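Local coordinates for BSU-2 beta-lactamase (Bacillus subtilis, PDB 6W5E), which probably inactivates beta-lactam antibiotics by hydrolysing their four-membered amide ring, as a class D serine beta-lactamase of a Gram-positive bacterium, at residues D97-D102 and Y129-R134; W111-T116 and M121-I126. One frame throughout, in Å; residues are numbered along the deposited sequence. Where two conformers were deposited one is given.

The antiparallel strands 98-99 and 115-116 link the two contacts: Lys99 of contact 1 and His115 of contact 2 lie on them, while Trp111 and the turn 123-126 carry most of contact 2. Contact 2, 111-116 with 121-126, is nested within the loop closed by contact 1, 97-102 with 129-134. A backbone hydrogen bond, Lys99 N to His115 O, and a backbone-to-carboxylate one, Trp101 N to Asp114 OD1, join them, each 2.8 Å. Contact 1 is a slight, outlying touch of a lysine chain on helix 126-136. Contact 2 buries more than three times the surface, mixes aromatic packing with an indole hydrogen bond, and reaches Ser124, probably the serine of the family's second active-site motif.

Contact 1: D97-D102 and Y129-R134; sequences DVKRWD and YQALAR
Lys99 reaches from its short strand to Ala131 on helix 126-136 and touches it with the aliphatic part of its chain. The strand lies well off the helix, Lys99 CA and Ala131 CA being 8.6 Å apart, so the gap suits a long side chain meeting a very short one. CG of Lys99 sits beside its own backbone N (chi1 -65°), and the chain then runs extended as far as CE. On the close-packed side Lys99 CD rests 3.9 Å from Ala131 CB, and Lys99 CE lies 4.2 Å from Leu132 N. A methyl at 131 lets the methylenes settle against the helix surface. In the last torsion the chain bends (chi4 -59°), and the ammonium end finds a cation-pi partner in Tyr128. Strand 98-99, paired antiparallel with 115-116, is tied by this one side chain to helix 126-136, in the alpha-helical part of the class D fold. Leu132, buried, packs on Asn82 and Leu117 and gives little to the contact. The solvent side is looser: Val98 and Arg100, the neighbours of Lys99 in sequence, are exposed in the single chain, and the two segments share no hydrogen bond. Asp102 and Arg134 take no part across the contact and form their salt bridges beyond it, with Arg106 and Asp160 respectively.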
loop_
_atom_site.group_PDB
_atom_site.type_symbol
_atom_site.label_atom_id
_atom_site.label_comp_id
_atom_site.label_asym_id
_atom_site.label_seq_id
_atom_site.Cartn_x
_atom_site.Cartn_y
_atom_site.Cartn_z
ATOM N N ASP A 97 9.792 -10.845 12.861
ATOM C CA ASP A 97 9.446 -10.704 14.270
ATOM C C ASP A 97 8.114 -11.400 14.529
ATOM O O ASP A 97 7.075 -10.972 14.016
ATOM C CB ASP A 97 9.370 -9.213 14.590
ATOM C CG ASP A 97 9.265 -8.933 16.072
ATOM O OD1 ASP A 97 8.445 -9.598 16.746
ATOM O OD2 ASP A 97 9.988 -8.034 16.559
ATOM N N VAL A 98 8.142 -12.461 15.331
ATOM C CA VAL A 98 6.984 -13.325 15.545
ATOM C C VAL A 98 6.099 -12.777 16.655
ATOM O O VAL A 98 6.573 -12.518 17.769
ATOM C CB VAL A 98 7.420 -14.758 15.894
ATOM C CG1 VAL A 98 6.182 -15.613 16.193
ATOM C CG2 VAL A 98 8.276 -15.349 14.791
ATOM N N LYS A 99 4.802 -12.684 16.379
ATOM C CA LYS A 99 3.789 -12.537 17.419
ATOM C C LYS A 99 2.895 -13.768 17.384
ATOM O O LYS A 99 2.440 -14.185 16.313
ATOM C CB LYS A 99 2.960 -11.263 17.221
ATOM C CG LYS A 99 3.774 -9.985 17.366
ATOM C CD LYS A 99 2.912 -8.756 17.120
ATOM C CE LYS A 99 3.730 -7.464 17.042
ATOM N NZ LYS A 99 4.517 -7.195 18.275
ATOM N N ARG A 100 2.662 -14.364 18.542
ATOM C CA ARG A 100 1.902 -15.603 18.594
ATOM C C ARG A 100 0.401 -15.352 18.472
ATOM O O ARG A 100 -0.143 -14.402 19.047
ATOM C CB ARG A 100 2.207 -16.349 19.890
ATOM C CG ARG A 100 3.564 -17.013 19.891
ATOM C CD ARG A 100 3.764 -17.794 21.175
ATOM N NE ARG A 100 5.028 -18.500 21.147
ATOM C CZ ARG A 100 5.394 -19.416 22.035
ATOM N NH1 ARG A 100 4.578 -19.742 23.024
ATOM N NH2 ARG A 100 6.575 -20.003 21.931
ATOM N N TRP A 101 -0.258 -16.210 17.696
ATOM C CA TRP A 101 -1.707 -16.182 17.559
ATOM C C TRP A 101 -2.356 -16.522 18.892
ATOM O O TRP A 101 -1.850 -17.349 19.659
ATOM C CB TRP A 101 -2.111 -17.212 16.503
ATOM C CG TRP A 101 -3.581 -17.392 16.244
ATOM C CD1 TRP A 101 -4.522 -16.414 16.045
ATOM C CD2 TRP A 101 -4.269 -18.642 16.107
ATOM N NE1 TRP A 101 -5.753 -16.990 15.812
ATOM C CE2 TRP A 101 -5.623 -18.353 15.844
ATOM C CE3 TRP A 101 -3.871 -19.983 16.192
ATOM C CZ2 TRP A 101 -6.583 -19.356 15.666
ATOM C CZ3 TRP A 101 -4.823 -20.974 16.013
ATOM C CH2 TRP A 101 -6.163 -20.654 15.760
ATOM N N ASP A 102 -3.482 -15.872 19.174
ATOM C CA ASP A 102 -4.198 -16.084 20.423
ATOM C C ASP A 102 -5.197 -17.233 20.362
ATOM O O ASP A 102 -5.885 -17.486 21.357
ATOM C CB ASP A 102 -4.893 -14.794 20.883
ATOM C CG ASP A 102 -5.903 -14.266 19.875
ATOM O OD1 ASP A 102 -6.169 -14.938 18.852
ATOM O OD2 ASP A 102 -6.430 -13.163 20.112
ATOM N N TYR A 129 -0.732 -6.169 13.067
ATOM C CA TYR A 129 -0.427 -4.750 12.939
ATOM C C TYR A 129 -1.154 -3.911 13.982
ATOM O O TYR A 129 -0.688 -2.815 14.311
ATOM C CB TYR A 129 -0.676 -4.282 11.499
ATOM C CG TYR A 129 0.500 -4.621 10.599
ATOM C CD1 TYR A 129 0.755 -5.934 10.205
ATOM C CD2 TYR A 129 1.397 -3.638 10.203
ATOM C CE1 TYR A 129 1.848 -6.239 9.397
ATOM C CE2 TYR A 129 2.478 -3.935 9.397
ATOM C CZ TYR A 129 2.710 -5.234 9.014
ATOM O OH TYR A 129 3.803 -5.503 8.225
ATOM N N GLN A 130 -2.271 -4.406 14.520
ATOM C CA GLN A 130 -2.898 -3.733 15.654
ATOM C C GLN A 130 -1.999 -3.797 16.886
ATOM O O GLN A 130 -1.833 -2.796 17.594
ATOM C CB GLN A 130 -4.276 -4.338 15.925
ATOM C CG GLN A 130 -5.293 -3.972 14.856
ATOM C CD GLN A 130 -6.624 -4.669 15.051
ATOM O OE1 GLN A 130 -6.678 -5.879 15.273
ATOM N NE2 GLN A 130 -7.708 -3.910 14.951
ATOM N N ALA A 131 -1.384 -4.956 17.148
ATOM C CA ALA A 131 -0.425 -5.044 18.249
ATOM C C ALA A 131 0.764 -4.114 18.025
ATOM O O ALA A 131 1.221 -3.438 18.959
ATOM C CB ALA A 131 0.037 -6.487 18.414
ATOM N N LEU A 132 1.270 -4.056 16.791
ATOM C CA LEU A 132 2.365 -3.145 16.480
ATOM C C LEU A 132 1.965 -1.694 16.729
ATOM O O LEU A 132 2.709 -0.932 17.350
ATOM C CB LEU A 132 2.795 -3.338 15.029
ATOM C CG LEU A 132 3.818 -2.336 14.498
ATOM C CD1 LEU A 132 5.049 -2.268 15.391
ATOM C CD2 LEU A 132 4.209 -2.703 13.068
ATOM N N ALA A 133 0.791 -1.289 16.238
ATOM C CA ALA A 133 0.344 0.089 16.436
ATOM C C ALA A 133 0.253 0.436 17.918
ATOM O O ALA A 133 0.647 1.537 18.331
ATOM C CB ALA A 133 -1.010 0.299 15.762
ATOM N N ARG A 134 -0.246 -0.493 18.736
ATOM C CA ARG A 134 -0.318 -0.248 20.172
ATOM C C ARG A 134 1.066 -0.006 20.764
ATOM O O ARG A 134 1.230 0.858 21.633
ATOM C CB ARG A 134 -1.033 -1.407 20.875
ATOM C CG ARG A 134 -2.521 -1.520 20.566
ATOM C CD ARG A 134 -3.234 -2.467 21.518
ATOM N NE ARG A 134 -2.851 -3.868 21.324
ATOM C CZ ARG A 134 -3.448 -4.702 20.477
ATOM N NH1 ARG A 134 -4.461 -4.271 19.730
ATOM N NH2 ARG A 134 -3.036 -5.964 20.378
#

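Contact 2: W111-T116 and M121-I126; sequences WNRDHT and MRESAI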
loop_
_atom_site.group_PDB
_atom_site.type_symbol
_atom_site.label_atom_id
_atom_site.label_comp_id
_atom_site.label_asym_id
_atom_site.label_seq_id
_atom_site.Cartn_x
_atom_site.Cartn_y
_atom_site.Cartn_z
ATOM N N TRP A 111 -5.122 -15.893 8.656
ATOM C CA TRP A 111 -4.870 -15.100 9.852
ATOM C C TRP A 111 -4.756 -15.948 11.107
ATOM O O TRP A 111 -4.255 -15.456 12.128
ATOM C CB TRP A 111 -6.032 -14.131 10.072
ATOM C CG TRP A 111 -6.167 -13.060 9.022
ATOM C CD1 TRP A 111 -5.365 -12.861 7.930
ATOM C CD2 TRP A 111 -7.169 -12.037 8.978
ATOM N NE1 TRP A 111 -5.807 -11.767 7.220
ATOM C CE2 TRP A 111 -6.917 -11.252 7.835
ATOM C CE3 TRP A 111 -8.260 -11.713 9.792
ATOM C CZ2 TRP A 111 -7.706 -10.159 7.496
ATOM C CZ3 TRP A 111 -9.046 -10.631 9.449
ATOM C CH2 TRP A 111 -8.769 -9.869 8.310
ATOM N N ASN A 112 -5.237 -17.191 11.064
ATOM C CA ASN A 112 -5.384 -18.026 12.258
ATOM C C ASN A 112 -4.144 -18.897 12.473
ATOM O O ASN A 112 -4.186 -20.125 12.466
ATOM C CB ASN A 112 -6.654 -18.864 12.165
ATOM C CG ASN A 112 -7.895 -18.018 11.972
ATOM O OD1 ASN A 112 -7.971 -16.893 12.467
ATOM N ND2 ASN A 112 -8.885 -18.559 11.259
ATOM N N ARG A 113 -3.026 -18.211 12.683
ATOM C CA ARG A 113 -1.716 -18.830 12.819
ATOM C C ARG A 113 -0.779 -17.772 13.387
ATOM O O ARG A 113 -1.078 -16.574 13.355
ATOM C CB ARG A 113 -1.203 -19.314 11.454
ATOM C CG ARG A 113 -0.900 -18.150 10.498
ATOM C CD ARG A 113 -0.275 -18.564 9.168
ATOM N NE ARG A 113 -1.200 -19.325 8.334
ATOM C CZ ARG A 113 -1.202 -19.317 7.003
ATOM N NH1 ARG A 113 -2.086 -20.051 6.342
ATOM N NH2 ARG A 113 -0.326 -18.578 6.332
ATOM N N ASP A 114 0.362 -18.212 13.906
ATOM C CA ASP A 114 1.372 -17.246 14.306
ATOM C C ASP A 114 1.805 -16.455 13.082
ATOM O O ASP A 114 1.834 -16.974 11.961
ATOM C CB ASP A 114 2.593 -17.957 14.888
ATOM C CG ASP A 114 2.291 -18.716 16.172
ATOM O OD1 ASP A 114 1.303 -18.403 16.874
ATOM O OD2 ASP A 114 3.072 -19.637 16.487
ATOM N N HIS A 115 2.128 -15.180 13.295
ATOM C CA HIS A 115 2.500 -14.293 12.202
ATOM C C HIS A 115 3.759 -13.508 12.535
ATOM O O HIS A 115 4.143 -13.357 13.696
ATOM C CB HIS A 115 1.352 -13.343 11.856
ATOM C CG HIS A 115 0.445 -13.889 10.804
ATOM N ND1 HIS A 115 0.788 -13.902 9.470
ATOM C CD2 HIS A 115 -0.767 -14.482 10.891
ATOM C CE1 HIS A 115 -0.182 -14.470 8.776
ATOM N NE2 HIS A 115 -1.137 -14.833 9.615
ATOM N N THR A 116 4.397 -13.015 11.477
ATOM C CA THR A 116 5.502 -12.073 11.557
ATOM C C THR A 116 5.100 -10.779 10.867
ATOM O O THR A 116 4.045 -10.682 10.234
ATOM C CB THR A 116 6.769 -12.625 10.895
ATOM O OG1 THR A 116 6.579 -12.715 9.477
ATOM C CG2 THR A 116 7.107 -13.990 11.450
ATOM N N MET A 121 1.958 -8.710 6.560
ATOM C CA MET A 121 1.772 -7.866 5.390
ATOM C C MET A 121 1.257 -8.684 4.208
ATOM O O MET A 121 0.277 -8.292 3.563
ATOM C CB MET A 121 3.058 -7.137 5.019
ATOM C CG MET A 121 2.824 -6.196 3.851
ATOM S SD MET A 121 4.201 -5.109 3.485
ATOM C CE MET A 121 4.093 -3.949 4.847
ATOM N N ARG A 122 1.895 -9.827 3.932
ATOM C CA ARG A 122 1.520 -10.659 2.789
ATOM C C ARG A 122 0.085 -11.155 2.897
ATOM O O ARG A 122 -0.645 -11.181 1.899
ATOM C CB ARG A 122 2.496 -11.833 2.677
ATOM C CG ARG A 122 2.223 -12.776 1.515
ATOM C CD ARG A 122 3.331 -13.808 1.375
ATOM N NE ARG A 122 4.589 -13.177 0.987
ATOM C CZ ARG A 122 5.784 -13.740 1.127
ATOM N NH1 ARG A 122 5.886 -14.954 1.653
ATOM N NH2 ARG A 122 6.873 -13.086 0.751
ATOM N N GLU A 123 -0.342 -11.560 4.097
ATOM C CA GLU A 123 -1.673 -12.117 4.306
ATOM C C GLU A 123 -2.654 -11.084 4.839
ATOM O O GLU A 123 -3.814 -11.416 5.089
ATOM C CB GLU A 123 -1.621 -13.310 5.273
ATOM C CG GLU A 123 -0.536 -14.366 4.997
ATOM C CD GLU A 123 -0.614 -14.986 3.609
ATOM O OE1 GLU A 123 -1.703 -14.983 2.994
ATOM O OE2 GLU A 123 0.429 -15.503 3.145
ATOM N N SER A 124 -2.202 -9.847 5.042
ATOM C CA SER A 124 -3.032 -8.777 5.595
ATOM C C SER A 124 -3.645 -9.171 6.937
ATOM O O SER A 124 -4.829 -8.949 7.195
ATOM C CB SER A 124 -4.087 -8.295 4.602
ATOM O OG SER A 124 -4.223 -6.899 4.710
ATOM N N ALA A 125 -2.821 -9.763 7.805
ATOM C CA ALA A 125 -3.275 -10.192 9.132
ATOM C C ALA A 125 -3.350 -8.964 10.036
ATOM O O ALA A 125 -2.372 -8.566 10.679
ATOM C CB ALA A 125 -2.361 -11.276 9.691
ATOM N N ILE A 126 -4.547 -8.370 10.089
ATOM C CA ILE A 126 -4.761 -7.097 10.781
ATOM C C ILE A 126 -4.323 -7.164 12.244
ATOM O O ILE A 126 -3.714 -6.221 12.763
ATOM C CB ILE A 126 -6.235 -6.676 10.637
ATOM C CG1 ILE A 126 -6.565 -6.407 9.162
ATOM C CG2 ILE A 126 -6.538 -5.457 11.494
ATOM C CD1 ILE A 126 -8.031 -6.066 8.895
#
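Trp111 and Ala125 bring the two backbones together, CA to CA 5.2 Å, where a loop passes the junction of two helices. Helix 117-122 ends in a Schellman motif, with Ser124 at positive phi (55°), and Ala125 is the N-cap position of helix 126-136. The indole of Trp111 lies against this turn. Its chi1 of -67° swings the five-membered ring to the turn, so that NE1 points at Glu123 O and donates to it at 2.9 Å, with an N-H...O angle of 148°. The acceptor lies in the ring plane, whereas NE1 is tilted from the carbonyl plane. Ser124 O is almost as near, 3.0 Å from Trp111 NE1, but its angle is too poor for a bond. Ala125 CA sits over one face of the indole, 3.7 Å from the centroid of the five-membered ring, a CH-pi contact; Ile126 CD1 meets Trp111 CH2 at 3.9 Å. The methyl of Ala125 serves a second ring, its CB 3.8 Å from the centroid of the His115 ring, nearly on its normal. That imidazole is fixed by Ser119 and Ser110 at its two nitrogens, and Glu123 CG comes to its edge. Toward the surface Arg113 and Glu123 face each other without reaching salt-bridge distance. Ser124, probably the Ser-X-Val serine of class D enzymes, with Ile126 in the valine's place, bonds through OG to Lys214 NZ and a malonate probably from the crystallisation liquor. The indole N-H holds the carbonyl before Ser124 and two ring faces hold Ala125 after it, consistent with steadying the Ser124 hydroxyl.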